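Long-range contacts in 6-phosphofructokinase isozyme 2 (Escherichia coli, PDB 3UMO), which catalyses the ATP- and magnesium-dependent phosphorylation of fructose 6-phosphate to fructose 1,6-bisphosphate, the first committed step of glycolysis, and is inhibited allosterically by ATP: residues Thr6-Ala10 with Ile136-Pro141; Phe118-Glu122 with Lys148-Leu152; Ala55-Ala61 with Pro79-Ala85. One frame throughout, in Å; residues are numbered along the deposited sequence.

Contact 1: Thr6-Ala10 with Ile136-Pro141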
# COMPACT_ATOMS: atom_id res chain seq x y z
N THR A 6 12.88 -4.97 35.87
CA THR A 6 12.51 -4.04 34.81
C THR A 6 11.25 -3.28 35.18
O THR A 6 10.44 -3.75 36.01
CB THR A 6 12.31 -4.72 33.44
OG1 THR A 6 11.07 -5.43 33.42
CG2 THR A 6 13.48 -5.66 33.11
N LEU A 7 11.09 -2.11 34.58
CA LEU A 7 9.93 -1.28 34.86
C LEU A 7 9.27 -0.86 33.55
O LEU A 7 9.92 -0.28 32.68
CB LEU A 7 10.33 -0.04 35.66
CG LEU A 7 9.19 0.94 35.94
CD1 LEU A 7 8.12 0.27 36.79
CD2 LEU A 7 9.71 2.20 36.61
N THR A 8 7.98 -1.17 33.42
CA THR A 8 7.22 -0.84 32.21
C THR A 8 6.00 -0.03 32.61
O THR A 8 5.01 -0.59 33.06
CB THR A 8 6.74 -2.11 31.49
OG1 THR A 8 7.86 -2.96 31.25
CG2 THR A 8 6.10 -1.76 30.15
N LEU A 9 6.08 1.29 32.46
CA LEU A 9 4.97 2.14 32.86
C LEU A 9 3.81 2.04 31.88
O LEU A 9 2.66 2.31 32.24
CB LEU A 9 5.42 3.59 33.02
CG LEU A 9 6.45 3.84 34.12
CD1 LEU A 9 6.93 5.28 34.07
CD2 LEU A 9 5.87 3.50 35.49
N ALA A 10 4.11 1.62 30.65
CA ALA A 10 3.08 1.43 29.64
C ALA A 10 3.12 0.03 29.04
O ALA A 10 3.57 -0.14 27.91
CB ALA A 10 3.21 2.48 28.53
N ILE A 136 14.49 0.63 33.08
CA ILE A 136 13.28 1.39 32.79
C ILE A 136 13.17 1.50 31.27
O ILE A 136 13.95 2.21 30.63
CB ILE A 136 13.33 2.79 33.43
CG1 ILE A 136 13.63 2.68 34.92
CG2 ILE A 136 12.01 3.51 33.21
CD1 ILE A 136 14.93 3.34 35.32
N SER A 137 12.21 0.80 30.69
CA SER A 137 12.11 0.72 29.23
C SER A 137 10.67 0.86 28.72
O SER A 137 9.75 0.22 29.24
CB SER A 137 12.70 -0.61 28.73
OG SER A 137 12.45 -0.76 27.34
N GLY A 138 10.49 1.69 27.71
CA GLY A 138 9.20 1.82 27.06
C GLY A 138 8.70 3.25 27.11
O GLY A 138 9.35 4.14 27.66
N SER A 139 7.52 3.46 26.54
CA SER A 139 6.91 4.78 26.47
C SER A 139 6.37 5.24 27.82
O SER A 139 6.25 4.46 28.77
CB SER A 139 5.78 4.78 25.45
OG SER A 139 4.75 3.87 25.80
N LEU A 140 6.03 6.53 27.90
CA LEU A 140 5.42 7.12 29.09
C LEU A 140 3.91 7.20 28.89
O LEU A 140 3.44 7.84 27.94
CB LEU A 140 5.98 8.52 29.35
CG LEU A 140 5.55 9.14 30.68
CD1 LEU A 140 6.25 8.45 31.84
CD2 LEU A 140 5.81 10.65 30.71
N PRO A 141 3.14 6.55 29.77
CA PRO A 141 1.68 6.51 29.63
C PRO A 141 1.05 7.83 30.04
O PRO A 141 1.70 8.61 30.74
CB PRO A 141 1.28 5.40 30.62
CG PRO A 141 2.32 5.47 31.68
CD PRO A 141 3.60 5.79 30.95
O HOH W 1 6.71 1.78 29.33

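Contact 2: Phe118-Glu122 with Lys148-Leu152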
# COMPACT_ATOMS: atom_id res chain seq x y z
N PHE A 118 1.09 5.51 40.41
CA PHE A 118 2.50 5.75 40.14
C PHE A 118 3.33 5.66 41.42
O PHE A 118 4.43 5.11 41.42
CB PHE A 118 2.72 7.09 39.44
CG PHE A 118 4.14 7.32 39.03
CD1 PHE A 118 5.02 8.00 39.87
CD2 PHE A 118 4.62 6.86 37.82
CE1 PHE A 118 6.33 8.22 39.50
CE2 PHE A 118 5.94 7.07 37.44
CZ PHE A 118 6.79 7.75 38.29
N ARG A 119 2.80 6.22 42.51
CA ARG A 119 3.47 6.13 43.81
C ARG A 119 3.57 4.67 44.27
O ARG A 119 4.54 4.29 44.93
CB ARG A 119 2.76 6.99 44.86
CG ARG A 119 3.10 8.47 44.78
CD ARG A 119 2.44 9.26 45.90
NE ARG A 119 1.00 9.34 45.72
CZ ARG A 119 0.37 10.39 45.21
NH1 ARG A 119 1.05 11.48 44.86
NH2 ARG A 119 -0.96 10.37 45.07
N GLN A 120 2.57 3.87 43.93
CA GLN A 120 2.62 2.44 44.24
C GLN A 120 3.73 1.74 43.48
O GLN A 120 4.40 0.84 44.00
CB GLN A 120 1.29 1.77 43.91
CG GLN A 120 0.18 2.08 44.91
CD GLN A 120 -1.10 1.36 44.56
OE1 GLN A 120 -1.14 0.13 44.51
NE2 GLN A 120 -2.16 2.12 44.32
N LEU A 121 3.92 2.16 42.23
CA LEU A 121 4.99 1.61 41.40
C LEU A 121 6.34 2.04 41.95
O LEU A 121 7.28 1.25 42.02
CB LEU A 121 4.82 2.06 39.95
CG LEU A 121 3.70 1.34 39.18
CD1 LEU A 121 3.28 2.14 37.96
CD2 LEU A 121 4.16 -0.05 38.77
N GLU A 122 6.42 3.30 42.36
CA GLU A 122 7.61 3.85 42.98
C GLU A 122 7.97 3.06 44.25
O GLU A 122 9.14 2.78 44.50
CB GLU A 122 7.38 5.33 43.32
CG GLU A 122 8.61 6.20 43.34
CD GLU A 122 8.27 7.67 43.20
OE1 GLU A 122 7.07 7.99 43.01
OE2 GLU A 122 9.19 8.51 43.28
N LYS A 148 7.79 13.37 37.50
CA LYS A 148 7.61 12.18 38.33
C LYS A 148 8.54 11.04 37.90
O LYS A 148 8.98 10.24 38.73
CB LYS A 148 6.15 11.72 38.32
CG LYS A 148 5.16 12.73 38.85
CD LYS A 148 5.41 13.08 40.31
CE LYS A 148 5.10 11.92 41.25
NZ LYS A 148 6.29 11.07 41.56
N LEU A 149 8.81 10.97 36.61
CA LEU A 149 9.75 9.99 36.10
C LEU A 149 11.16 10.33 36.57
O LEU A 149 11.93 9.46 36.96
CB LEU A 149 9.71 9.93 34.57
CG LEU A 149 10.69 8.96 33.91
CD1 LEU A 149 10.41 7.53 34.36
CD2 LEU A 149 10.60 9.08 32.40
N THR A 150 11.48 11.62 36.54
CA THR A 150 12.76 12.10 37.05
C THR A 150 12.89 11.77 38.54
O THR A 150 13.92 11.28 38.99
CB THR A 150 12.91 13.62 36.83
OG1 THR A 150 12.96 13.90 35.42
CG2 THR A 150 14.17 14.15 37.49
N GLN A 151 11.82 12.03 39.29
CA GLN A 151 11.80 11.76 40.72
C GLN A 151 12.00 10.29 41.04
O GLN A 151 12.68 9.95 42.01
CB GLN A 151 10.50 12.25 41.35
CG GLN A 151 10.40 13.77 41.47
CD GLN A 151 8.99 14.25 41.74
OE1 GLN A 151 8.14 13.49 42.20
NE2 GLN A 151 8.73 15.52 41.44
N LEU A 152 11.42 9.42 40.22
CA LEU A 152 11.51 7.98 40.48
C LEU A 152 12.95 7.52 40.31
O LEU A 152 13.49 6.80 41.16
CB LEU A 152 10.59 7.20 39.55
CG LEU A 152 10.54 5.68 39.75
CD1 LEU A 152 9.13 5.15 39.57
CD2 LEU A 152 11.48 4.97 38.78

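Contact 3: Ala55-Ala61 with Pro79-Ala85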
# COMPACT_ATOMS: atom_id res chain seq x y z
N ALA A 55 14.82 -11.91 35.37
CA ALA A 55 14.52 -10.51 35.67
C ALA A 55 13.06 -10.38 36.07
O ALA A 55 12.18 -10.98 35.45
CB ALA A 55 14.82 -9.61 34.48
N THR A 56 12.80 -9.60 37.12
CA THR A 56 11.44 -9.39 37.59
C THR A 56 10.83 -8.16 36.92
O THR A 56 11.37 -7.06 37.03
CB THR A 56 11.39 -9.22 39.11
OG1 THR A 56 11.88 -10.42 39.73
CG2 THR A 56 9.96 -8.98 39.58
N ALA A 57 9.70 -8.36 36.25
CA ALA A 57 9.02 -7.27 35.55
C ALA A 57 8.03 -6.54 36.47
O ALA A 57 7.06 -7.14 36.93
CB ALA A 57 8.31 -7.78 34.31
N ILE A 58 8.27 -5.25 36.69
CA ILE A 58 7.36 -4.43 37.48
C ILE A 58 6.51 -3.63 36.51
O ILE A 58 7.04 -3.00 35.60
CB ILE A 58 8.13 -3.45 38.40
CG1 ILE A 58 9.14 -4.21 39.27
CG2 ILE A 58 7.17 -2.64 39.26
CD1 ILE A 58 10.10 -3.30 40.04
N PHE A 59 5.19 -3.65 36.70
CA PHE A 59 4.27 -2.93 35.81
C PHE A 59 2.86 -2.83 36.38
O PHE A 59 2.46 -3.65 37.20
CB PHE A 59 4.23 -3.58 34.41
CG PHE A 59 3.78 -5.02 34.41
CD1 PHE A 59 2.44 -5.34 34.24
CD2 PHE A 59 4.71 -6.05 34.56
CE1 PHE A 59 2.02 -6.67 34.24
CE2 PHE A 59 4.29 -7.38 34.56
CZ PHE A 59 2.95 -7.69 34.40
N PRO A 60 2.11 -1.81 35.94
CA PRO A 60 0.69 -1.72 36.30
C PRO A 60 -0.13 -2.65 35.42
O PRO A 60 0.14 -2.76 34.22
CB PRO A 60 0.34 -0.26 35.98
CG PRO A 60 1.27 0.10 34.85
CD PRO A 60 2.55 -0.66 35.13
N ALA A 61 -1.12 -3.30 36.01
CA ALA A 61 -2.02 -4.16 35.26
C ALA A 61 -3.45 -3.86 35.67
O ALA A 61 -3.74 -3.68 36.86
CB ALA A 61 -1.68 -5.62 35.51
N PRO A 79 9.18 -13.77 36.40
CA PRO A 79 8.65 -13.25 37.66
C PRO A 79 8.14 -11.83 37.48
O PRO A 79 8.73 -11.05 36.73
CB PRO A 79 9.87 -13.27 38.60
CG PRO A 79 11.05 -13.28 37.69
CD PRO A 79 10.63 -14.02 36.46
N VAL A 80 7.05 -11.49 38.16
CA VAL A 80 6.50 -10.14 38.07
C VAL A 80 6.21 -9.54 39.43
O VAL A 80 6.18 -10.23 40.45
CB VAL A 80 5.20 -10.09 37.25
CG1 VAL A 80 5.38 -10.77 35.89
CG2 VAL A 80 4.05 -10.73 38.02
N ALA A 81 6.00 -8.23 39.43
CA ALA A 81 5.55 -7.52 40.61
C ALA A 81 4.63 -6.44 40.07
O ALA A 81 5.07 -5.53 39.37
CB ALA A 81 6.72 -6.91 41.36
N THR A 82 3.35 -6.56 40.35
CA THR A 82 2.38 -5.70 39.70
C THR A 82 1.68 -4.74 40.66
O THR A 82 1.66 -4.96 41.88
CB THR A 82 1.33 -6.51 38.92
OG1 THR A 82 0.62 -7.37 39.82
CG2 THR A 82 1.99 -7.37 37.84
N VAL A 83 1.13 -3.68 40.09
CA VAL A 83 0.25 -2.77 40.81
C VAL A 83 -1.06 -2.79 40.06
O VAL A 83 -1.09 -2.68 38.83
CB VAL A 83 0.82 -1.34 40.80
CG1 VAL A 83 -0.24 -0.34 41.25
CG2 VAL A 83 2.06 -1.26 41.68
N GLU A 84 -2.17 -2.96 40.78
CA GLU A 84 -3.46 -2.98 40.12
C GLU A 84 -3.87 -1.56 39.76
O GLU A 84 -3.86 -0.67 40.62
CB GLU A 84 -4.51 -3.64 41.02
CG GLU A 84 -5.74 -4.12 40.27
CD GLU A 84 -6.48 -5.21 41.01
OE1 GLU A 84 -6.26 -5.36 42.23
OE2 GLU A 84 -7.28 -5.93 40.36
N ALA A 85 -4.20 -1.34 38.49
CA ALA A 85 -4.57 -0.00 38.04
C ALA A 85 -6.04 0.06 37.65
O ALA A 85 -6.62 -0.95 37.25
CB ALA A 85 -3.69 0.43 36.87

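Contact 1: Thr6-Ala10 with Ile136-Pro141
L9 reaches P141 and L140 with different parts of its side chain. Its CB lies 3.5 Å from P141 CD. From there chi1 of -64° sets CG anti to the carbonyl carbon, and the chain runs alongside that of L140, pointing the same way, until CD1 of L9 lies 3.9 Å from CD1 of L140. The other branch, CD2, turns to helix 115-125 and packs on L121. The backbone of L9 joins in too, since its carbonyl O is 3.2 Å from P141 CG. With an alanine at P141, CG and CD of the ring are gone, and L9 CB and its carbonyl O would probably face a gap.

These are the C-terminal ends of strands 4-7 and 133-137, parallel neighbours in the central sheet of the ribokinase-like fold, where S139 of the substrate site follows strand 133-137. One cross-strand bond closes the regular pairing: S137 N to L7 O, 3.2 Å and close to straight at 166°. On the face carrying L7 and I136, L7 CD2 meets I136 CG1 at 4.3 Å. Beyond the bond the chains part, and a water sits between them, taking the N-H of A10 at 2.9 Å and facing the carbonyl O of S139 at 2.8 Å. S139 turns its hydroxyl back over A10: chi1 of 61° places OG between the backbone N and the carbonyl carbon, 3.4 Å from A10 CB.

Contact 2: Phe118-Glu122 with Lys148-Leu152
F118 drives its ring into the groove between K148 and L152 on the neighbouring helix. Helices 115-125 and 146-158 run nearly parallel, the axes of these short segments 11.1 Å apart at closest approach and inclined by -17°, as two consecutive helices of the alpha/beta sandwich joined through strand 133-137. That separation is wide for a helix pair, and long side chains bridge it.

The tight part is largely apolar. With CG anti to the backbone N (chi1 -175°), the F118 ring extends straight across, and its CZ comes within 3.7 Å of L152 CD1. The same CZ lies 3.3 Å from K148 O, which approaches the ring edge near its plane; that oxygen already accepts the helical N-H of L152, so the ring rim adds a second neighbour to it. V144 also packs on F118. One turn further on, the E122 and L152 side chains run past each other in opposite directions, with E122 CG 3.9 Å from L152 CD1, so this one methyl touches both the ring and the acid's aliphatic part.

Toward solvent the contact becomes polar and looser. K148 is bent at chi2, chi3 and chi4, which brings its ammonium back beside F118 CE1 and CD1 instead of letting it stretch away from the protein. The K148 and E122 side chains cross at about a right angle and make a long salt bridge, OE1 to NZ 3.5 Å. Q151 steadies the lysine from within its own helix: K148 NZ donates to Q151 OE1 at 3.1 Å, arriving 34° out of that amide's carbonyl plane.

Contact 3: Ala55-Ala61 with Pro79-Ala85
T82 lays its methyl over one face of the F59 ring, a CH-pi contact with CG2 3.8 Å from the ring centroid and 23° off the normal. The methyl is offset toward the rim, nearest CZ. V80 meets the same ring differently: its CG1 comes to the edge, near the ring plane, 3.8 Å from CE2. What brings the ring here is chi1 of 60°, which seats CG between the backbone N and the carbonyl carbon and lays the ring beside T82, the two side chains pointing the same way.

Behind these side chains is a parallel ladder of six backbone hydrogen bonds, from A57 N to P79 O (2.9 Å) at one end to A85 N on A61 O (2.9 Å) at the other. The middle rungs are longer: F59 N reaches A81 O at 3.3 Å. CA-H...O contacts run between the rungs, such as I58 CA to A81 O at 3.2 Å. The ladder pairs the two strands of a beta-alpha-beta unit at the edge of the parallel sheet, with helix 63-75 as the crossover. L69 and L73 of that helix pack on F59, and V70 on T82. The face with I58, A81, P60 and V83 is turned to helix 115-125, whose Q120 and L121 touch V83. Farther in, backbone bonds from T56 and I58 tie the pair to strand 4-7.

Contacts 1 and 3 are steps across one parallel sheet. Strand 4-7 pairs with 133-137 in contact 1 and with 55-61 on its other edge, where T6 O is 2.7 Å from I58 N, probably a hydrogen bond. The helices of contact 2 pack on one face of this sheet: L152 CD2 lies 3.9 Å from L7 CD2 of contact 1, and L121 CD2 3.9 Å from P60 N of contact 3. Contact 1 reaches the substrate site through S139. Between nearest atoms, the S137 side chain is about 4 Å from that of D256, the probable active-site residue, and about 7 Å from a bound magnesium ion. Contact 2 stands farther off, L149 about 9 Å from S139 between side chains.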